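Local coordinates for protein tannase (Lactobacillus plantarum, PDB 3WA7) that hydrolyses the galloyl ester bonds of tannins, releasing gallic acid, using an alpha/beta-hydrolase fold, at residues I69-T74 against A138-V143; G77-P82 against G115-D120; A111-R116 against I133-A138; N160-G165 against S201-I206; A347-D352 against H370-A375. All coordinates share one frame; numbering follows the deposited sequence. Where two conformers were deposited one is given.

In the fold
The five contacts trace the alpha/beta-hydrolase fold from its scaffold to its probable active site and beyond. Contacts 1 and 3 use successive turns of helix 131-145, with A138 common to both: contact 1 is buried and joined to the sheet by apolar side chains alone, while contact 3 buries a salt bridge against the loop leaving the sheet. Contact 2, partly buried, joins two loops through backbone carbonyls and an arginine. It meets contact 4 at Y78 and I206, and both touch one sulfate ion. Contact 4, nearest the centre of the chain, is mainly backbone hydrogen bonding. Contact 5 is buried too but built round a carboxylate, and its F348 packs on I206 of contact 4.

Contact 1 of 5, residues I69-T74 against A138-V143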
# COMPACT_ATOMS: atom_id res chain seq x y z
N ILE A 69 -1.95 3.42 -18.08
CA ILE A 69 -2.37 2.07 -17.75
C ILE A 69 -2.36 1.95 -16.23
O ILE A 69 -1.30 1.85 -15.61
CB ILE A 69 -1.43 1.01 -18.37
CG1 ILE A 69 -1.46 1.12 -19.90
CG2 ILE A 69 -1.86 -0.39 -17.94
CD1 ILE A 69 -0.55 0.13 -20.61
N LEU A 70 -3.55 1.99 -15.64
CA LEU A 70 -3.69 1.87 -14.19
C LEU A 70 -3.62 0.40 -13.83
O LEU A 70 -4.31 -0.42 -14.45
CB LEU A 70 -5.04 2.44 -13.75
CG LEU A 70 -5.29 2.53 -12.24
CD1 LEU A 70 -4.43 3.63 -11.64
CD2 LEU A 70 -6.76 2.81 -11.98
N MSE A 71 -2.79 0.06 -12.86
CA MSE A 71 -2.66 -1.33 -12.43
C MSE A 71 -2.93 -1.43 -10.94
O MSE A 71 -2.02 -1.41 -10.12
CB MSE A 71 -1.26 -1.87 -12.78
CG MSE A 71 -1.03 -1.96 -14.28
SE MSE A 71 0.58 -2.91 -14.78
CE MSE A 71 -0.06 -4.73 -14.51
N PRO A 72 -4.22 -1.54 -10.58
CA PRO A 72 -4.64 -1.65 -9.18
C PRO A 72 -4.55 -3.10 -8.71
O PRO A 72 -4.60 -4.02 -9.52
CB PRO A 72 -6.08 -1.17 -9.24
CG PRO A 72 -6.55 -1.78 -10.54
CD PRO A 72 -5.38 -1.52 -11.48
N ASN A 73 -4.40 -3.29 -7.41
CA ASN A 73 -4.36 -4.64 -6.87
C ASN A 73 -5.35 -4.71 -5.71
O ASN A 73 -5.70 -3.70 -5.11
CB ASN A 73 -2.95 -5.02 -6.43
CG ASN A 73 -2.52 -4.33 -5.15
OD1 ASN A 73 -3.04 -4.62 -4.07
ND2 ASN A 73 -1.57 -3.42 -5.26
N THR A 74 -5.81 -5.92 -5.41
CA THR A 74 -6.78 -6.11 -4.35
C THR A 74 -6.17 -6.73 -3.10
O THR A 74 -6.88 -7.31 -2.27
CB THR A 74 -7.93 -7.00 -4.83
OG1 THR A 74 -7.40 -8.26 -5.26
CG2 THR A 74 -8.65 -6.34 -5.99
N ALA A 138 5.81 -9.49 -12.43
CA ALA A 138 5.55 -10.36 -13.57
C ALA A 138 4.41 -9.77 -14.40
O ALA A 138 4.46 -9.78 -15.63
CB ALA A 138 5.18 -11.76 -13.11
N ALA A 139 3.39 -9.25 -13.72
CA ALA A 139 2.25 -8.65 -14.41
C ALA A 139 2.70 -7.41 -15.18
O ALA A 139 2.28 -7.18 -16.31
CB ALA A 139 1.16 -8.29 -13.41
N ILE A 140 3.56 -6.61 -14.56
CA ILE A 140 4.07 -5.41 -15.21
C ILE A 140 4.90 -5.81 -16.44
O ILE A 140 4.77 -5.21 -17.50
CB ILE A 140 4.95 -4.58 -14.25
CG1 ILE A 140 4.08 -4.06 -13.11
CG2 ILE A 140 5.62 -3.43 -15.01
CD1 ILE A 140 4.86 -3.42 -11.96
N ARG A 141 5.73 -6.84 -16.30
CA ARG A 141 6.54 -7.29 -17.44
C ARG A 141 5.64 -7.77 -18.57
O ARG A 141 5.94 -7.53 -19.74
CB ARG A 141 7.50 -8.40 -17.02
CG ARG A 141 8.53 -7.92 -16.02
CD ARG A 141 9.67 -8.90 -15.82
NE ARG A 141 10.70 -8.28 -15.00
CZ ARG A 141 11.94 -8.73 -14.86
NH1 ARG A 141 12.33 -9.83 -15.49
NH2 ARG A 141 12.79 -8.07 -14.09
N TYR A 142 4.55 -8.44 -18.24
CA TYR A 142 3.62 -8.93 -19.25
C TYR A 142 3.08 -7.74 -20.04
O TYR A 142 3.03 -7.76 -21.27
CB TYR A 142 2.44 -9.67 -18.61
CG TYR A 142 1.43 -10.16 -19.63
CD1 TYR A 142 1.60 -11.38 -20.29
CD2 TYR A 142 0.34 -9.36 -19.99
CE1 TYR A 142 0.71 -11.79 -21.28
CE2 TYR A 142 -0.55 -9.76 -20.98
CZ TYR A 142 -0.36 -10.98 -21.62
OH TYR A 142 -1.22 -11.36 -22.62
N VAL A 143 2.66 -6.70 -19.33
CA VAL A 143 2.12 -5.50 -19.96
C VAL A 143 3.14 -4.82 -20.86
O VAL A 143 2.85 -4.54 -22.03
CB VAL A 143 1.63 -4.49 -18.90
CG1 VAL A 143 1.29 -3.15 -19.55
CG2 VAL A 143 0.41 -5.04 -18.18
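I69 and M71 of strand 69-72 face A139, I140 and V143 of helix 131-145, which runs almost antiparallel to the strand, the local axes 11.0 Å apart at 160°. The two strand residues stand two positions apart and so project from the same side of the sheet; the helix answers with A139 and I140, and with V143 one turn on. M71, a selenomethionine introduced by labelling, does most of the touching. Its chain bends at the last torsion (chi3 77°), which swings CE into the helix, 3.7 Å from V143 CG2 and 3.9 Å from A139 CB. The selenium itself rests 4.0 Å from I140 CG1. V143 divides its two methyls between the strand residues: CG2 slides along M71, while CG1, anti to the backbone N, meets I69 CD1 tip to tip at 3.9 Å. A small alanine at 139 suits the place where the long chain of M71 ends, while branched I140 and V143 lie against M71. Helix 131-145 belongs to the beta-alpha-beta crossover from strand 107-111 to strand 157-160, and here it passes over the strand lying between them. The strand's polar groups bond within the sheet, M71 to I158 for example, and V143 N is bonded to A139 O at 3.1 Å. What joins helix to sheet is therefore dispersion and exclusion of water, which fix shape rather than direction.

Contact 2 of 5, residues G77-P82 against G115-D120; sequences GYLPGP and GRTTVD. With SO4 (sulfate ion), chain C.
The guanidinium of R116 has L79 CD2 over one face, 3.4 Å above its plane and offset toward the rim, and G77 O at its edge, in plane. The edge contact is a hydrogen bond from R116 NE to G77 O, 2.8 Å long and nearly straight (174°). With CG between the backbone N and the carbonyl carbon (chi1 60°) and the chain then extended to NE, the side chain runs back alongside segment 77-82. R116 N meanwhile donates to Y78 O at 3.0 Å, so one arginine holds two successive carbonyls, G77 O through NE and Y78 O through its backbone N. G77 takes positive phi easily, being glycine, whereas Y78 adopts the same left-handed region although it has a side chain. G115 lies against the L79-P80 peptide, its CA 3.3 Å from P80 N; a beta carbon would collide there, which explains the glycine. The P80 ring crosses T117 at about a right angle, CD 3.1 Å from T117 OG1, and T118 OG1 accepts from G115 N (3.0 Å), fastening the type I turn G115-T118. G77 N donates to sulfate O4 at 2.7 Å, and S163 OG binds the same ion. That place, on the loop after strand 69-72, is consistent with an oxyanion-hole position. The loops sit at the ends of strands 69-72 and 107-111: Y78 packs on A164 and A167 of helix 164-174 and bonds I206 O through its hydroxyl, while R116 NH1 reaches N359 of helix 356-360.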
# COMPACT_ATOMS: atom_id res chain seq x y z
N GLY A 77 -3.99 -7.20 3.95
CA GLY A 77 -3.46 -8.11 4.96
C GLY A 77 -2.39 -9.06 4.46
O GLY A 77 -2.12 -10.08 5.10
N TYR A 78 -1.77 -8.71 3.34
CA TYR A 78 -0.74 -9.52 2.70
C TYR A 78 -1.30 -10.88 2.28
O TYR A 78 -0.58 -11.87 2.15
CB TYR A 78 0.49 -9.68 3.60
CG TYR A 78 1.39 -8.46 3.52
CD1 TYR A 78 1.42 -7.52 4.55
CD2 TYR A 78 2.18 -8.23 2.39
CE1 TYR A 78 2.20 -6.37 4.45
CE2 TYR A 78 2.96 -7.08 2.28
CZ TYR A 78 2.97 -6.16 3.31
OH TYR A 78 3.75 -5.02 3.20
N LEU A 79 -2.62 -10.90 2.07
CA LEU A 79 -3.33 -12.09 1.65
C LEU A 79 -3.43 -12.04 0.13
O LEU A 79 -3.09 -11.04 -0.49
CB LEU A 79 -4.74 -12.09 2.24
CG LEU A 79 -4.85 -12.28 3.75
CD1 LEU A 79 -6.25 -11.89 4.22
CD2 LEU A 79 -4.54 -13.73 4.10
N PRO A 80 -3.91 -13.13 -0.50
CA PRO A 80 -4.02 -13.13 -1.96
C PRO A 80 -4.99 -12.05 -2.42
O PRO A 80 -5.98 -11.76 -1.75
CB PRO A 80 -4.56 -14.53 -2.26
CG PRO A 80 -4.07 -15.35 -1.12
CD PRO A 80 -4.26 -14.45 0.06
N GLY A 81 -4.69 -11.44 -3.57
CA GLY A 81 -5.54 -10.40 -4.12
C GLY A 81 -5.99 -10.82 -5.51
O GLY A 81 -5.21 -10.74 -6.46
N PRO A 82 -7.23 -11.30 -5.65
CA PRO A 82 -7.74 -11.73 -6.96
C PRO A 82 -7.81 -10.63 -8.00
O PRO A 82 -7.92 -9.45 -7.66
CB PRO A 82 -9.11 -12.31 -6.62
CG PRO A 82 -9.54 -11.50 -5.44
CD PRO A 82 -8.27 -11.43 -4.61
N GLY A 115 -0.80 -14.50 -2.19
CA GLY A 115 -0.74 -14.00 -0.82
C GLY A 115 -0.24 -15.07 0.13
O GLY A 115 -0.06 -16.22 -0.28
N ARG A 116 -0.04 -14.70 1.39
CA ARG A 116 0.49 -15.61 2.40
C ARG A 116 -0.24 -16.93 2.61
O ARG A 116 0.35 -17.89 3.12
CB ARG A 116 0.61 -14.88 3.75
CG ARG A 116 -0.70 -14.32 4.31
CD ARG A 116 -0.41 -13.35 5.45
NE ARG A 116 -1.61 -12.69 5.95
CZ ARG A 116 -2.45 -13.20 6.85
NH1 ARG A 116 -2.23 -14.41 7.36
NH2 ARG A 116 -3.50 -12.50 7.25
N THR A 117 -1.50 -17.00 2.22
CA THR A 117 -2.28 -18.23 2.38
C THR A 117 -2.34 -19.06 1.10
O THR A 117 -2.89 -20.16 1.10
CB THR A 117 -3.73 -17.92 2.83
OG1 THR A 117 -4.30 -16.96 1.93
CG2 THR A 117 -3.75 -17.36 4.25
N THR A 118 -1.79 -18.54 0.02
CA THR A 118 -1.80 -19.25 -1.26
C THR A 118 -0.99 -20.54 -1.21
O THR A 118 0.18 -20.54 -0.81
CB THR A 118 -1.22 -18.38 -2.40
OG1 THR A 118 -2.02 -17.21 -2.56
CG2 THR A 118 -1.22 -19.17 -3.71
N VAL A 119 -1.61 -21.64 -1.60
CA VAL A 119 -0.92 -22.92 -1.63
C VAL A 119 -1.04 -23.48 -3.04
O VAL A 119 -1.97 -23.12 -3.77
CB VAL A 119 -1.53 -23.94 -0.63
CG1 VAL A 119 -1.41 -23.42 0.79
CG2 VAL A 119 -2.99 -24.20 -0.98
N ASP A 120 -0.10 -24.33 -3.43
CA ASP A 120 -0.16 -24.92 -4.76
C ASP A 120 -1.04 -26.17 -4.71
O ASP A 120 -1.68 -26.46 -3.70
CB ASP A 120 1.24 -25.25 -5.29
CG ASP A 120 1.97 -26.29 -4.45
OD1 ASP A 120 1.32 -26.97 -3.63
OD2 ASP A 120 3.20 -26.44 -4.63
S SO4 C . -6.05 -4.94 5.54
O1 SO4 C . -7.10 -5.25 4.55
O2 SO4 C . -6.38 -3.69 6.24
O3 SO4 C . -5.99 -6.03 6.53
O4 SO4 C . -4.75 -4.80 4.86

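Contact 3 of 5, residues A111-R116 against I133-A138; sequences AGIRGR and IVDMKA
R114 and D135 form a buried salt bridge in which the guanidinium grips the carboxylate side-on. R114 NE reaches D135 OD2 at 2.8 Å on its syn side, and R114 NH2 meets D135 OD1 at 2.9 Å from above the carboxylate plane. The two planes are turned 40° apart, so the pairing is skewed rather than flat. A bend at chi3 (-69°) turns the arginine back toward the aspartate. Backbone bonding adds a third grip, R114 N to the anti lone pair of D135 OD2 at 2.9 Å. OD2 thus has two donors and OD1 a further one in Q43 NE2, surroundings that would favour the ionised form of this buried acid. The apolar part lies beside it: I113 CD1 tucks against D135 CB at 3.7 Å and stands 4.3 Å from the selenium of the labelled M136. The branched apolar chain of isoleucine suits this buried patch between D135 CB and M136. Segment 111-116 carries the chain out of strand 107-111, with I113 bonded through its backbone to G81, whereas the facing turn of helix 131-145 also packs V134 against helix 182-188 and M136 against helix 164-174.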
# COMPACT_ATOMS: atom_id res chain seq x y z
N ALA A 111 -4.24 -7.33 -12.11
CA ALA A 111 -3.62 -8.64 -11.94
C ALA A 111 -3.90 -9.31 -10.60
O ALA A 111 -3.99 -8.64 -9.57
CB ALA A 111 -2.11 -8.52 -12.16
N GLY A 112 -4.06 -10.63 -10.64
CA GLY A 112 -4.28 -11.39 -9.42
C GLY A 112 -2.90 -11.57 -8.81
O GLY A 112 -1.93 -11.80 -9.54
N ILE A 113 -2.82 -11.47 -7.49
CA ILE A 113 -1.54 -11.56 -6.79
C ILE A 113 -1.55 -12.60 -5.66
O ILE A 113 -2.47 -12.62 -4.85
CB ILE A 113 -1.19 -10.18 -6.17
CG1 ILE A 113 -1.18 -9.10 -7.26
CG2 ILE A 113 0.15 -10.25 -5.44
CD1 ILE A 113 -0.10 -9.30 -8.31
N ARG A 114 -0.53 -13.45 -5.63
CA ARG A 114 -0.43 -14.46 -4.58
C ARG A 114 -0.29 -13.81 -3.21
O ARG A 114 0.28 -12.73 -3.08
CB ARG A 114 0.78 -15.36 -4.81
CG ARG A 114 0.60 -16.41 -5.90
CD ARG A 114 1.91 -17.14 -6.09
NE ARG A 114 2.92 -16.28 -6.69
CZ ARG A 114 4.22 -16.56 -6.73
NH1 ARG A 114 4.69 -17.67 -6.19
NH2 ARG A 114 5.06 -15.73 -7.35
N GLY A 115 -0.80 -14.50 -2.19
CA GLY A 115 -0.74 -14.00 -0.82
C GLY A 115 -0.24 -15.07 0.13
O GLY A 115 -0.06 -16.22 -0.28
N ARG A 116 -0.04 -14.70 1.39
CA ARG A 116 0.49 -15.61 2.40
C ARG A 116 -0.24 -16.93 2.61
O ARG A 116 0.35 -17.89 3.12
CB ARG A 116 0.61 -14.88 3.75
CG ARG A 116 -0.70 -14.32 4.31
CD ARG A 116 -0.41 -13.35 5.45
NE ARG A 116 -1.61 -12.69 5.95
CZ ARG A 116 -2.45 -13.20 6.85
NH1 ARG A 116 -2.23 -14.41 7.36
NH2 ARG A 116 -3.50 -12.50 7.25
N ILE A 133 5.25 -9.30 -4.54
CA ILE A 133 5.92 -8.34 -5.40
C ILE A 133 6.46 -9.01 -6.67
O ILE A 133 6.57 -8.38 -7.71
CB ILE A 133 7.05 -7.60 -4.64
CG1 ILE A 133 7.68 -6.54 -5.55
CG2 ILE A 133 8.09 -8.58 -4.14
CD1 ILE A 133 6.73 -5.43 -5.97
N VAL A 134 6.78 -10.30 -6.58
CA VAL A 134 7.25 -11.02 -7.76
C VAL A 134 6.08 -11.06 -8.76
O VAL A 134 6.27 -10.84 -9.96
CB VAL A 134 7.70 -12.46 -7.42
CG1 VAL A 134 7.88 -13.29 -8.69
CG2 VAL A 134 9.02 -12.41 -6.66
N ASP A 135 4.88 -11.33 -8.25
CA ASP A 135 3.70 -11.38 -9.12
C ASP A 135 3.37 -10.01 -9.71
O ASP A 135 3.01 -9.91 -10.88
CB ASP A 135 2.48 -11.91 -8.37
CG ASP A 135 2.49 -13.43 -8.23
OD1 ASP A 135 3.31 -14.09 -8.90
OD2 ASP A 135 1.67 -13.95 -7.45
N MSE A 136 3.48 -8.96 -8.90
CA MSE A 136 3.19 -7.62 -9.40
C MSE A 136 4.17 -7.29 -10.53
O MSE A 136 3.78 -6.73 -11.55
CB MSE A 136 3.33 -6.59 -8.27
CG MSE A 136 2.82 -5.20 -8.63
SE MSE A 136 0.90 -5.15 -8.93
CE MSE A 136 0.89 -5.05 -10.87
N LYS A 137 5.43 -7.66 -10.34
CA LYS A 137 6.45 -7.40 -11.36
C LYS A 137 6.22 -8.23 -12.61
O LYS A 137 6.41 -7.75 -13.73
CB LYS A 137 7.84 -7.68 -10.79
CG LYS A 137 8.36 -6.60 -9.84
CD LYS A 137 9.61 -7.06 -9.09
CE LYS A 137 10.22 -5.92 -8.27
NZ LYS A 137 10.77 -4.85 -9.15
N ALA A 138 5.81 -9.49 -12.43
CA ALA A 138 5.55 -10.36 -13.57
C ALA A 138 4.41 -9.77 -14.40
O ALA A 138 4.46 -9.78 -15.63
CB ALA A 138 5.18 -11.76 -13.11

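Contact 4 of 5, residues N160-G165 against S201-I206. With SO4 (sulfate ion), chain C.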
# COMPACT_ATOMS: atom_id res chain seq x y z
N ASN A 160 -1.68 1.08 -8.12
CA ASN A 160 -2.52 1.59 -7.05
C ASN A 160 -2.89 0.44 -6.14
O ASN A 160 -3.04 -0.70 -6.58
CB ASN A 160 -3.80 2.23 -7.61
CG ASN A 160 -4.62 2.91 -6.53
OD1 ASN A 160 -4.09 3.64 -5.70
ND2 ASN A 160 -5.93 2.67 -6.54
N GLY A 161 -3.01 0.74 -4.85
CA GLY A 161 -3.37 -0.30 -3.90
C GLY A 161 -3.60 0.33 -2.55
O GLY A 161 -3.19 1.46 -2.31
N THR A 162 -4.26 -0.42 -1.67
CA THR A 162 -4.56 0.05 -0.32
C THR A 162 -3.97 -0.88 0.74
O THR A 162 -3.97 -2.10 0.57
CB THR A 162 -6.10 0.12 -0.12
OG1 THR A 162 -6.66 1.07 -1.02
CG2 THR A 162 -6.43 0.51 1.31
N SER A 163 -3.44 -0.30 1.82
CA SER A 163 -2.86 -1.06 2.93
C SER A 163 -1.68 -1.91 2.45
O SER A 163 -0.71 -1.38 1.92
CB SER A 163 -3.95 -1.95 3.56
OG SER A 163 -3.52 -2.48 4.81
N ALA A 164 -1.75 -3.23 2.66
CA ALA A 164 -0.67 -4.09 2.20
C ALA A 164 -0.56 -3.92 0.68
O ALA A 164 0.51 -4.07 0.10
CB ALA A 164 -0.97 -5.55 2.54
N GLY A 165 -1.69 -3.61 0.05
CA GLY A 165 -1.72 -3.41 -1.39
C GLY A 165 -1.06 -2.09 -1.73
O GLY A 165 -0.58 -1.89 -2.85
N SER A 201 0.68 5.16 -6.81
CA SER A 201 -0.43 5.65 -6.01
C SER A 201 -0.54 4.63 -4.89
O SER A 201 -0.62 3.42 -5.14
CB SER A 201 -1.73 5.70 -6.80
OG SER A 201 -2.80 6.01 -5.92
N ALA A 202 -0.53 5.10 -3.65
CA ALA A 202 -0.61 4.18 -2.52
C ALA A 202 -1.41 4.74 -1.36
O ALA A 202 -1.13 5.84 -0.88
CB ALA A 202 0.79 3.80 -2.06
N TYR A 203 -2.40 3.98 -0.92
CA TYR A 203 -3.21 4.37 0.22
C TYR A 203 -2.74 3.56 1.43
O TYR A 203 -2.54 2.35 1.33
CB TYR A 203 -4.69 4.10 -0.05
CG TYR A 203 -5.25 4.99 -1.13
CD1 TYR A 203 -5.14 4.65 -2.48
CD2 TYR A 203 -5.86 6.21 -0.82
CE1 TYR A 203 -5.61 5.48 -3.48
CE2 TYR A 203 -6.34 7.05 -1.81
CZ TYR A 203 -6.21 6.68 -3.14
OH TYR A 203 -6.70 7.51 -4.13
N CYS A 204 -2.55 4.26 2.54
CA CYS A 204 -2.08 3.67 3.80
C CYS A 204 -1.15 2.48 3.60
O CYS A 204 -1.40 1.39 4.10
CB CYS A 204 -3.27 3.28 4.69
SG CYS A 204 -4.48 2.12 3.99
N PRO A 205 -0.04 2.68 2.87
CA PRO A 205 0.90 1.58 2.64
C PRO A 205 1.49 1.03 3.93
O PRO A 205 2.20 1.73 4.66
CB PRO A 205 1.95 2.21 1.73
CG PRO A 205 1.95 3.65 2.16
CD PRO A 205 0.46 3.94 2.29
N ILE A 206 1.18 -0.23 4.22
CA ILE A 206 1.69 -0.88 5.42
C ILE A 206 3.03 -1.48 5.01
O ILE A 206 3.12 -2.63 4.59
CB ILE A 206 0.73 -1.98 5.89
CG1 ILE A 206 -0.66 -1.39 6.14
CG2 ILE A 206 1.26 -2.63 7.17
CD1 ILE A 206 -0.71 -0.36 7.27
S SO4 C . -6.05 -4.94 5.54
O1 SO4 C . -7.10 -5.25 4.55
O2 SO4 C . -6.38 -3.69 6.24
O3 SO4 C . -5.99 -6.03 6.53
O4 SO4 C . -4.75 -4.80 4.86
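Segment 160-165 has the geometry of a nucleophile elbow, the sharp strand-to-helix turn of alpha/beta hydrolases, with S163 the probable nucleophile of a triad completed by H451 and D419; Y203, C204 and I206 line its flank. S163 has phi 61° and psi -123°, the strained backbone expected at such a turn. Its OG, anti to the backbone N, bonds H451 NE2 and sulfate O4, the latter at 2.6 Å. The tightness explains the glycines: a beta carbon on G161 would strike G165 O, and one on G165 would crowd T162 O. Backbone bonds tie the elbow to the neighbouring chain: Y203 N donates to G161 O, I206 N to S163 O, and S163 N to Y203 O at 2.8 Å. G161 N, by contrast, is buried without a partner. Farther back, S201 OG donates to N160 OD1 at 2.7 Å from above the amide plane, and the same oxygen lies at the edge of the Y203 ring, 3.3 Å from CE1. I206 CG1 packs 3.3 Å from S163 OG, and C204 SG touches T162 CG2. Strands 157-160 and 199-203 run parallel here; helix 164-174 leaves from the elbow, strand 410-414 flanks Y203 on the sheet, and Y203 OH bonds D456 just before helix 457-468.

Contact 5 of 5, residues A347-D352 against H370-A375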
# COMPACT_ATOMS: atom_id res chain seq x y z
N ALA A 347 3.00 -4.56 17.66
CA ALA A 347 1.86 -4.47 16.75
C ALA A 347 2.01 -5.28 15.46
O ALA A 347 1.01 -5.69 14.87
CB ALA A 347 1.59 -3.00 16.40
N PHE A 348 3.25 -5.51 15.04
CA PHE A 348 3.50 -6.25 13.80
C PHE A 348 4.24 -7.57 14.01
O PHE A 348 3.78 -8.62 13.55
CB PHE A 348 4.26 -5.37 12.81
CG PHE A 348 3.50 -4.13 12.41
CD1 PHE A 348 3.43 -3.03 13.27
CD2 PHE A 348 2.79 -4.08 11.22
CE1 PHE A 348 2.66 -1.91 12.95
CE2 PHE A 348 2.01 -2.97 10.88
CZ PHE A 348 1.95 -1.88 11.75
N ASP A 349 5.38 -7.53 14.69
CA ASP A 349 6.11 -8.76 14.92
C ASP A 349 5.69 -9.35 16.27
O ASP A 349 6.36 -9.15 17.28
CB ASP A 349 7.62 -8.52 14.90
CG ASP A 349 8.41 -9.80 14.76
OD1 ASP A 349 7.82 -10.89 14.97
OD2 ASP A 349 9.62 -9.74 14.45
N GLN A 350 4.56 -10.05 16.28
CA GLN A 350 4.06 -10.65 17.51
C GLN A 350 5.01 -11.71 18.04
O GLN A 350 5.60 -12.47 17.28
CB GLN A 350 2.67 -11.25 17.27
CG GLN A 350 1.53 -10.26 17.44
CD GLN A 350 1.20 -10.05 18.90
OE1 GLN A 350 0.78 -10.97 19.60
NE2 GLN A 350 1.38 -8.82 19.38
N LEU A 351 5.16 -11.75 19.36
CA LEU A 351 6.08 -12.70 19.98
C LEU A 351 5.67 -14.15 19.74
O LEU A 351 6.53 -15.04 19.75
CB LEU A 351 6.18 -12.44 21.48
CG LEU A 351 6.60 -11.02 21.88
CD1 LEU A 351 6.83 -10.97 23.38
CD2 LEU A 351 7.87 -10.62 21.13
N ASP A 352 4.38 -14.38 19.51
CA ASP A 352 3.90 -15.74 19.26
C ASP A 352 3.69 -16.04 17.78
O ASP A 352 3.09 -17.07 17.44
CB ASP A 352 2.60 -16.00 20.04
CG ASP A 352 1.49 -15.01 19.69
OD1 ASP A 352 1.64 -14.25 18.71
OD2 ASP A 352 0.46 -15.01 20.40
N HIS A 370 9.80 -14.35 12.67
CA HIS A 370 9.94 -13.02 13.23
C HIS A 370 10.74 -12.26 12.17
O HIS A 370 11.34 -12.88 11.29
CB HIS A 370 10.72 -13.06 14.54
CG HIS A 370 9.95 -13.68 15.67
ND1 HIS A 370 8.75 -13.18 16.12
CD2 HIS A 370 10.22 -14.77 16.43
CE1 HIS A 370 8.31 -13.93 17.11
NE2 HIS A 370 9.18 -14.90 17.32
N PHE A 371 10.73 -10.94 12.24
CA PHE A 371 11.46 -10.13 11.27
C PHE A 371 12.15 -8.94 11.95
O PHE A 371 12.52 -7.96 11.30
CB PHE A 371 10.54 -9.66 10.14
CG PHE A 371 9.20 -9.14 10.61
CD1 PHE A 371 8.99 -7.77 10.77
CD2 PHE A 371 8.15 -10.02 10.86
CE1 PHE A 371 7.74 -7.29 11.18
CE2 PHE A 371 6.91 -9.55 11.27
CZ PHE A 371 6.70 -8.18 11.43
N THR A 372 12.31 -9.06 13.26
CA THR A 372 12.98 -8.05 14.08
C THR A 372 13.77 -8.80 15.15
O THR A 372 13.33 -9.85 15.63
CB THR A 372 11.97 -7.11 14.79
OG1 THR A 372 11.16 -7.87 15.70
CG2 THR A 372 11.09 -6.41 13.77
N ALA A 373 14.93 -8.27 15.51
CA ALA A 373 15.76 -8.91 16.52
C ALA A 373 15.03 -8.97 17.86
O ALA A 373 15.12 -9.97 18.58
CB ALA A 373 17.07 -8.14 16.67
N LEU A 374 14.30 -7.91 18.18
CA LEU A 374 13.56 -7.85 19.44
C LEU A 374 12.59 -9.01 19.64
O LEU A 374 12.61 -9.68 20.67
CB LEU A 374 12.78 -6.54 19.52
CG LEU A 374 11.90 -6.40 20.76
CD1 LEU A 374 12.76 -6.04 21.95
CD2 LEU A 374 10.84 -5.34 20.52
N ALA A 375 11.72 -9.24 18.65
CA ALA A 375 10.74 -10.32 18.75
C ALA A 375 11.35 -11.71 18.68
O ALA A 375 10.81 -12.66 19.25
CB ALA A 375 9.67 -10.15 17.67
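D349 points its carboxylate into segment 370-375, CG anti to its backbone N (chi1 -165°), and crosses H370 at about a right angle. H370 ND1 donates to D349 OD1 at 2.7 Å, within the imidazole plane, though the ring and carboxylate planes differ by 38°. The other oxygen is gripped from opposite faces: F371 N and T372 OG1 each reach D349 OD2 at 2.7 Å. Aspartate suits the centre of so many donors, which would favour its charged form. T372, meeting it tip to tip, is also the N-cap of helix 373-377, OG1 taking a weak bond from A375 N. D349 CB itself sits over one face of the F371 ring in a CH-pi contact, 3.9 Å from its centroid. The imidazole is enclosed too: at its edge H370 CE1 lies 3.1 Å from Q350 O. One face of the ring is covered by A375 O. L351 CD2 lies 3.7 Å from A375 CA, an apolar end to the contact. Around this loop pair, helix 209-220 supplies D213, bonded to the backbone N of F348 and D349; helix 356-360 brings N358 to D349 OD1; and S379, just past helix 373-377, binds H370 NE2.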